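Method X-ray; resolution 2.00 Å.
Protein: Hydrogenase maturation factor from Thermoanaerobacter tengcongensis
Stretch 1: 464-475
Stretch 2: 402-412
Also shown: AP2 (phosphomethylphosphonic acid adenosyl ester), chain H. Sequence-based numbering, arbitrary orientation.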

ATOM      1  N   GLY A 464       7.362   5.072  22.769  1.00 31.66           N
ATOM      2  CA  GLY A 464       6.091   4.399  23.065  1.00 32.14           C
ATOM      3  C   GLY A 464       5.548   3.458  21.975  1.00 31.55           C
ATOM      4  O   GLY A 464       4.669   2.644  22.256  1.00 32.77           O
ATOM      5  N   TYR A 465       6.074   3.535  20.754  1.00 29.15           N
ATOM      6  CA  TYR A 465       5.611   2.635  19.679  1.00 28.48           C
ATOM      7  C   TYR A 465       5.957   1.199  20.056  1.00 29.06           C
ATOM      8  O   TYR A 465       7.061   0.927  20.512  1.00 28.87           O
ATOM      9  CB  TYR A 465       6.292   2.961  18.352  1.00 26.64           C
ATOM     10  CG  TYR A 465       5.909   4.278  17.704  1.00 26.96           C
ATOM     11  CD1 TYR A 465       4.890   5.103  18.227  1.00 26.89           C
ATOM     12  CD2 TYR A 465       6.545   4.678  16.543  1.00 25.92           C
ATOM     13  CE1 TYR A 465       4.542   6.328  17.574  1.00 24.98           C
ATOM     14  CE2 TYR A 465       6.225   5.861  15.906  1.00 25.93           C
ATOM     15  CZ  TYR A 465       5.232   6.681  16.427  1.00 27.35           C
ATOM     16  OH  TYR A 465       4.981   7.835  15.730  1.00 27.46           O
ATOM     17  N   LEU A 466       5.022   0.280  19.860  1.00 28.98           N
ATOM     18  CA  LEU A 466       5.347  -1.144  20.011  1.00 29.94           C
ATOM     19  C   LEU A 466       6.479  -1.562  19.080  1.00 28.72           C
ATOM     20  O   LEU A 466       7.268  -2.448  19.426  1.00 29.28           O
ATOM     21  CB  LEU A 466       4.131  -2.023  19.748  1.00 30.64           C
ATOM     22  CG  LEU A 466       2.917  -1.863  20.664  1.00 34.18           C
ATOM     23  CD1 LEU A 466       1.832  -2.828  20.165  1.00 36.54           C
ATOM     24  CD2 LEU A 466       3.269  -2.181  22.111  1.00 37.53           C
ATOM     25  N   SER A 467       6.558  -0.928  17.906  1.00 27.31           N
ATOM     26  CA  SER A 467       7.648  -1.198  16.967  1.00 27.43           C
ATOM     27  C   SER A 467       9.021  -0.845  17.567  1.00 27.86           C
ATOM     28  O   SER A 467      10.000  -1.591  17.402  1.00 28.28           O
ATOM     29  CB  SER A 467       7.426  -0.473  15.630  1.00 25.64           C
ATOM     30  OG  SER A 467       7.335   0.935  15.801  1.00 26.43           O
ATOM     31  N   THR A 468       9.084   0.287  18.259  1.00 27.67           N
ATOM     32  CA  THR A 468      10.302   0.702  18.968  1.00 29.43           C
ATOM     33  C   THR A 468      10.663  -0.291  20.081  1.00 30.70           C
ATOM     34  O   THR A 468      11.810  -0.727  20.187  1.00 31.18           O
ATOM     35  CB  THR A 468      10.146   2.127  19.555  1.00 28.63           C
ATOM     36  OG1 THR A 468       9.929   3.044  18.481  1.00 28.42           O
ATOM     37  CG2 THR A 468      11.408   2.542  20.361  1.00 30.60           C
ATOM     38  N   GLN A 469       9.666  -0.658  20.889  1.00 31.82           N
ATOM     39  CA  GLN A 469       9.838  -1.662  21.949  1.00 34.00           C
ATOM     40  C   GLN A 469      10.342  -2.983  21.372  1.00 34.19           C
ATOM     41  O   GLN A 469      11.192  -3.643  21.966  1.00 34.88           O
ATOM     42  CB  GLN A 469       8.535  -1.838  22.752  1.00 35.09           C
ATOM     43  CG  GLN A 469       8.152  -0.533  23.496  1.00 39.57           C
ATOM     44  CD  GLN A 469       6.651  -0.351  23.764  1.00 45.88           C
ATOM     45  OE1 GLN A 469       5.873  -1.302  23.739  1.00 49.36           O
ATOM     46  NE2 GLN A 469       6.252   0.887  24.047  1.00 47.72           N
ATOM     47  N   TYR A 470       9.827  -3.359  20.206  1.00 32.97           N
ATOM     48  CA  TYR A 470      10.319  -4.545  19.527  1.00 33.44           C
ATOM     49  C   TYR A 470      11.790  -4.380  19.128  1.00 33.07           C
ATOM     50  O   TYR A 470      12.595  -5.256  19.413  1.00 33.53           O
ATOM     51  CB  TYR A 470       9.449  -4.905  18.313  1.00 32.53           C
ATOM     52  CG  TYR A 470      10.017  -6.058  17.485  1.00 33.88           C
ATOM     53  CD1 TYR A 470       9.984  -7.370  17.950  1.00 35.20           C
ATOM     54  CD2 TYR A 470      10.598  -5.816  16.244  1.00 32.76           C
ATOM     55  CE1 TYR A 470      10.510  -8.427  17.168  1.00 37.23           C
ATOM     56  CE2 TYR A 470      11.114  -6.840  15.472  1.00 34.17           C
ATOM     57  CZ  TYR A 470      11.065  -8.131  15.924  1.00 35.54           C
ATOM     58  OH  TYR A 470      11.605  -9.107  15.123  1.00 37.96           O
ATOM     59  N   ALA A 471      12.133  -3.249  18.501  1.00 32.09           N
ATOM     60  CA  ALA A 471      13.517  -2.969  18.097  1.00 32.85           C
ATOM     61  C   ALA A 471      14.492  -3.065  19.275  1.00 35.25           C
ATOM     62  O   ALA A 471      15.538  -3.704  19.171  1.00 35.13           O
ATOM     63  CB  ALA A 471      13.628  -1.609  17.435  1.00 30.31           C
ATOM     64  N   LYS A 472      14.128  -2.434  20.387  1.00 36.86           N
ATOM     65  CA  LYS A 472      14.955  -2.434  21.589  1.00 39.62           C
ATOM     66  C   LYS A 472      15.066  -3.813  22.208  1.00 41.23           C
ATOM     67  O   LYS A 472      16.057  -4.109  22.861  1.00 41.68           O
ATOM     68  CB  LYS A 472      14.414  -1.460  22.636  1.00 40.29           C
ATOM     69  CG  LYS A 472      14.218  -0.031  22.158  1.00 42.50           C
ATOM     70  CD  LYS A 472      15.534   0.640  21.777  1.00 46.69           C
ATOM     71  CE  LYS A 472      15.658   2.024  22.424  1.00 48.47           C
ATOM     72  NZ  LYS A 472      14.433   2.854  22.294  1.00 48.11           N
ATOM     73  N   SER A 473      14.057  -4.657  21.990  1.00 41.59           N
ATOM     74  CA  SER A 473      14.084  -6.032  22.494  1.00 42.82           C
ATOM     75  C   SER A 473      15.124  -6.915  21.790  1.00 43.64           C
ATOM     76  O   SER A 473      15.438  -8.002  22.279  1.00 44.70           O
ATOM     77  CB  SER A 473      12.700  -6.688  22.365  1.00 42.91           C
ATOM     78  OG  SER A 473      12.570  -7.383  21.123  1.00 41.57           O
ATOM     79  N   LEU A 474      15.639  -6.482  20.638  1.00 42.05           N
ATOM     80  CA  LEU A 474      16.549  -7.340  19.861  1.00 42.13           C
ATOM     81  C   LEU A 474      18.012  -7.183  20.319  1.00 43.60           C
ATOM     82  O   LEU A 474      18.381  -6.181  20.924  1.00 44.06           O
ATOM     83  CB  LEU A 474      16.408  -7.091  18.353  1.00 40.32           C
ATOM     84  CG  LEU A 474      15.014  -7.190  17.700  1.00 38.10           C
ATOM     85  CD1 LEU A 474      15.030  -6.645  16.267  1.00 33.36           C
ATOM     86  CD2 LEU A 474      14.503  -8.632  17.722  1.00 38.30           C
ATOM     87  N   ASP A 475      18.834  -8.179  20.025  1.00 44.26           N
ATOM     88  CA  ASP A 475      20.243  -8.147  20.413  1.00 45.67           C
ATOM     89  C   ASP A 475      21.071  -7.638  19.232  1.00 43.96           C
ATOM     90  O   ASP A 475      21.947  -8.330  18.726  1.00 45.40           O
ATOM     91  CB  ASP A 475      20.670  -9.558  20.845  1.00 47.45           C
ATOM     92  CG  ASP A 475      22.103  -9.623  21.360  1.00 51.51           C
ATOM     93  OD1 ASP A 475      22.507  -8.729  22.138  1.00 53.65           O
ATOM     94  OD2 ASP A 475      22.813 -10.600  21.003  1.00 55.23           O
TER
HETATM   95  PB  AP2 H 806       1.336  10.392  11.974  1.00 38.84           P
HETATM   96  O1B AP2 H 806       0.520  11.658  11.913  1.00 38.10           O
HETATM   97  O2B AP2 H 806       2.759  10.490  11.518  1.00 34.03           O
HETATM   98  O3B AP2 H 806       1.136   9.655  13.275  1.00 40.69           O
HETATM   99  C3A AP2 H 806       0.508   9.339  10.753  1.00 34.10           C
HETATM  100  PA  AP2 H 806       0.658   9.891   9.029  1.00 34.45           P
HETATM  101  O1A AP2 H 806       0.092   8.683   8.295  1.00 30.12           O
HETATM  102  O2A AP2 H 806       2.000  10.447   8.621  1.00 29.34           O
HETATM  103  O5' AP2 H 806      -0.367  11.138   8.912  1.00 34.22           O
HETATM  104  C5' AP2 H 806      -1.759  10.857   8.993  1.00 36.48           C
HETATM  105  C4' AP2 H 806      -2.424  12.194   9.230  1.00 37.36           C
HETATM  106  O4' AP2 H 806      -2.403  12.960   8.025  1.00 37.86           O
HETATM  107  C3' AP2 H 806      -3.890  12.061   9.589  1.00 38.49           C
HETATM  108  O3' AP2 H 806      -4.048  11.707  10.966  1.00 39.84           O
HETATM  109  C2' AP2 H 806      -4.375  13.456   9.248  1.00 39.11           C
HETATM  110  O2' AP2 H 806      -4.056  14.290  10.368  1.00 38.39           O
HETATM  111  C1' AP2 H 806      -3.538  13.835   8.018  1.00 37.66           C
HETATM  112  N9  AP2 H 806      -4.407  13.644   6.821  1.00 37.59           N
HETATM  113  C8  AP2 H 806      -4.935  12.485   6.353  1.00 37.42           C
HETATM  114  N7  AP2 H 806      -5.726  12.694   5.267  1.00 37.34           N
HETATM  115  C5  AP2 H 806      -5.714  14.017   5.016  1.00 37.29           C
HETATM  116  C6  AP2 H 806      -6.338  14.923   4.018  1.00 37.62           C
HETATM  117  N6  AP2 H 806      -7.143  14.443   3.037  1.00 36.46           N
HETATM  118  N1  AP2 H 806      -6.072  16.254   4.129  1.00 37.69           N
HETATM  119  C2  AP2 H 806      -5.258  16.757   5.082  1.00 36.89           C
HETATM  120  N3  AP2 H 806      -4.671  15.991   6.027  1.00 36.25           N
HETATM  121  C4  AP2 H 806      -4.859  14.641   6.042  1.00 36.56           C
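Stretch 2 402-412: ILAVGGFYKNT

Stretch 2 runs as a short strand, Ile402 to Ala404, followed by loop, and it lies along the helix of stretch 1, which begins at Leu466, in the opposite sense: its first residues meet the C-terminal part of stretch 1, and its later ones meet the N-terminal part. The contact is modest, 377 Å² of buried surface with both sides summed. Ile402 does not reach stretch 1. Leu403 points toward it, with chi1 t and chi2 p, and its CD2 lies 4.0 Å from Tyr470 CE2 and 4.2 Å from Leu474 CD1, so that one methyl touches both side chains. Ala404, the next residue in the extended strand, is out of reach.

Val405 turns toward the helix again and has more of its area covered by stretch 1 than any other residue of stretch 2. Its CG1 packs 3.9 Å from Tyr470 CD2 and 4.0 Å from Ala471 CB, while its CG2 comes 3.4 Å from Ser467 O and 3.8 Å from Ser467 CB. The Val405 and Leu403 methyls both meet the Tyr470 ring at its edge, near the ring plane. Here the backbones are close, with Val405 CA 5.6 Å from Ser467 CA.

At Gly406 the chain adopts phi/psi of 84/-161°. A CB at this position would be jammed against the preceding carbonyl oxygen and would also clash with Thr412 O, at 1.9 Å, so the conformation calls for glycine. Water 1 donates to Gly406 O (3.1 Å from the water oxygen) and to Thr468 OG1 (2.7 Å), and also hydrogen-bonds Ser467 OG (3.0 Å). Gly407 O lies 3.0 Å from Ser467 OG, placed to accept its proton, although another acceptor is within reach. Water 2 ties the same carbonyl to the start of the helix, donating to Gly407 O at 2.9 Å and accepting from Ser467 N at 2.9 Å. Gly407 CA rests 3.8 Å from Tyr465 CD2.

Phe408 sends its CB over one face of the Tyr465 ring, 3.6 Å from Tyr465 CD1 and 3.8 Å from the ring centroid, 18° off the normal: a CH-pi contact at the helix N-cap residue. The rest of its side chain leads away. Phe408 opens a type II turn ending at Asn411, and the chain leaves the helix. Within that turn Tyr409 presents its ring edge to the ligand, CD2 lying 3.1 Å from AP2 O3B. Lys410 and Thr412 stay beyond reach of stretch 1.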

ATOM      1  N   ILE A 402      19.489  -4.626   7.048  1.00 31.57           N
ATOM      2  CA  ILE A 402      18.878  -3.799   8.087  1.00 29.80           C
ATOM      3  C   ILE A 402      17.409  -4.172   8.189  1.00 28.73           C
ATOM      4  O   ILE A 402      16.751  -4.377   7.176  1.00 27.60           O
ATOM      5  CB  ILE A 402      19.027  -2.295   7.755  1.00 29.31           C
ATOM      6  CG1 ILE A 402      20.482  -1.859   8.011  1.00 31.89           C
ATOM      7  CG2 ILE A 402      18.028  -1.421   8.584  1.00 27.65           C
ATOM      8  CD1 ILE A 402      20.839  -0.496   7.440  1.00 32.63           C
ATOM      9  N   LEU A 403      16.906  -4.295   9.413  1.00 27.93           N
ATOM     10  CA  LEU A 403      15.468  -4.344   9.619  1.00 27.16           C
ATOM     11  C   LEU A 403      15.016  -2.965  10.109  1.00 26.14           C
ATOM     12  O   LEU A 403      15.497  -2.477  11.120  1.00 25.79           O
ATOM     13  CB  LEU A 403      15.110  -5.426  10.647  1.00 27.93           C
ATOM     14  CG  LEU A 403      13.678  -5.419  11.205  1.00 29.34           C
ATOM     15  CD1 LEU A 403      12.633  -5.758  10.112  1.00 27.28           C
ATOM     16  CD2 LEU A 403      13.592  -6.408  12.361  1.00 30.55           C
ATOM     17  N   ALA A 404      14.090  -2.352   9.381  1.00 24.78           N
ATOM     18  CA  ALA A 404      13.450  -1.113   9.806  1.00 23.75           C
ATOM     19  C   ALA A 404      12.042  -1.459  10.270  1.00 23.74           C
ATOM     20  O   ALA A 404      11.274  -2.049   9.521  1.00 23.19           O
ATOM     21  CB  ALA A 404      13.425  -0.107   8.665  1.00 22.49           C
ATOM     22  N   VAL A 405      11.728  -1.106  11.519  1.00 23.82           N
ATOM     23  CA  VAL A 405      10.551  -1.634  12.195  1.00 23.32           C
ATOM     24  C   VAL A 405       9.284  -0.853  11.887  1.00 22.99           C
ATOM     25  O   VAL A 405       8.183  -1.320  12.199  1.00 22.57           O
ATOM     26  CB  VAL A 405      10.749  -1.765  13.731  1.00 23.70           C
ATOM     27  CG1 VAL A 405      11.844  -2.819  14.055  1.00 25.36           C
ATOM     28  CG2 VAL A 405      11.029  -0.412  14.384  1.00 22.87           C
ATOM     29  N   GLY A 406       9.436   0.327  11.287  1.00 22.47           N
ATOM     30  CA  GLY A 406       8.266   1.153  10.936  1.00 22.54           C
ATOM     31  C   GLY A 406       7.775   2.015  12.085  1.00 23.10           C
ATOM     32  O   GLY A 406       8.512   2.268  13.053  1.00 24.04           O
ATOM     33  N   GLY A 407       6.533   2.480  11.984  1.00 23.41           N
ATOM     34  CA  GLY A 407       5.955   3.345  13.009  1.00 23.74           C
ATOM     35  C   GLY A 407       4.821   2.657  13.759  1.00 25.06           C
ATOM     36  O   GLY A 407       4.901   1.467  14.080  1.00 26.36           O
ATOM     37  N   PHE A 408       3.766   3.414  14.019  1.00 24.58           N
ATOM     38  CA  PHE A 408       2.598   2.952  14.762  1.00 26.58           C
ATOM     39  C   PHE A 408       1.389   2.816  13.813  1.00 25.94           C
ATOM     40  O   PHE A 408       0.913   1.702  13.586  1.00 26.25           O
ATOM     41  CB  PHE A 408       2.323   3.882  15.973  1.00 27.44           C
ATOM     42  CG  PHE A 408       0.880   3.888  16.453  1.00 31.26           C
ATOM     43  CD1 PHE A 408       0.202   5.091  16.608  1.00 33.11           C
ATOM     44  CD2 PHE A 408       0.202   2.705  16.729  1.00 34.62           C
ATOM     45  CE1 PHE A 408      -1.133   5.123  17.051  1.00 36.32           C
ATOM     46  CE2 PHE A 408      -1.123   2.724  17.161  1.00 37.16           C
ATOM     47  CZ  PHE A 408      -1.795   3.939  17.328  1.00 36.63           C
ATOM     48  N   TYR A 409       0.907   3.928  13.265  1.00 25.30           N
ATOM     49  CA  TYR A 409      -0.209   3.874  12.318  1.00 25.46           C
ATOM     50  C   TYR A 409       0.207   3.192  11.031  1.00 23.77           C
ATOM     51  O   TYR A 409       1.329   3.404  10.547  1.00 22.47           O
ATOM     52  CB  TYR A 409      -0.687   5.277  11.946  1.00 26.23           C
ATOM     53  CG  TYR A 409      -1.322   6.044  13.078  1.00 30.84           C
ATOM     54  CD1 TYR A 409      -2.602   5.719  13.535  1.00 34.30           C
ATOM     55  CD2 TYR A 409      -0.646   7.104  13.684  1.00 34.69           C
ATOM     56  CE1 TYR A 409      -3.207   6.441  14.584  1.00 38.76           C
ATOM     57  CE2 TYR A 409      -1.239   7.840  14.727  1.00 38.09           C
ATOM     58  CZ  TYR A 409      -2.514   7.498  15.167  1.00 40.28           C
ATOM     59  OH  TYR A 409      -3.086   8.217  16.193  1.00 45.26           O
ATOM     60  N   LYS A 410      -0.699   2.397  10.469  1.00 22.39           N
ATOM     61  CA  LYS A 410      -0.521   1.862   9.125  1.00 21.96           C
ATOM     62  C   LYS A 410       0.845   1.181   8.982  1.00 21.87           C
ATOM     63  O   LYS A 410       1.553   1.346   7.980  1.00 20.71           O
ATOM     64  CB  LYS A 410      -0.654   2.996   8.098  1.00 21.06           C
ATOM     65  CG  LYS A 410      -2.064   3.652   8.033  1.00 23.68           C
ATOM     66  CD  LYS A 410      -2.008   4.898   7.133  1.00 24.24           C
ATOM     67  CE  LYS A 410      -3.387   5.556   6.885  1.00 27.16           C
ATOM     68  NZ  LYS A 410      -4.118   5.966   8.148  1.00 28.08           N
ATOM     69  N   ASN A 411       1.223   0.428   9.999  1.00 22.12           N
ATOM     70  CA  ASN A 411       2.590  -0.064  10.051  1.00 21.82           C
ATOM     71  C   ASN A 411       2.997  -0.929   8.850  1.00 22.07           C
ATOM     72  O   ASN A 411       2.215  -1.747   8.371  1.00 21.48           O
ATOM     73  CB  ASN A 411       2.833  -0.803  11.360  1.00 21.96           C
ATOM     74  CG  ASN A 411       4.224  -1.440  11.414  1.00 23.61           C
ATOM     75  OD1 ASN A 411       5.170  -0.883  11.992  1.00 26.82           O
ATOM     76  ND2 ASN A 411       4.352  -2.585  10.793  1.00 19.46           N
ATOM     77  N   THR A 412       4.227  -0.713   8.369  1.00 21.84           N
ATOM     78  CA  THR A 412       4.950  -1.713   7.611  1.00 21.78           C
ATOM     79  C   THR A 412       6.348  -1.771   8.233  1.00 22.16           C
ATOM     80  O   THR A 412       6.779  -0.819   8.894  1.00 21.15           O
ATOM     81  CB  THR A 412       5.115  -1.323   6.127  1.00 21.58           C
ATOM     82  OG1 THR A 412       5.781  -0.056   6.052  1.00 21.90           O
ATOM     83  CG2 THR A 412       3.743  -1.253   5.401  1.00 20.93           C
TER
HETATM   84  O   HOH W   1       9.916   2.393  15.814  1.00 16.33           O
HETATM   85  O   HOH W   2       4.320   0.583  16.784  1.00 23.71           O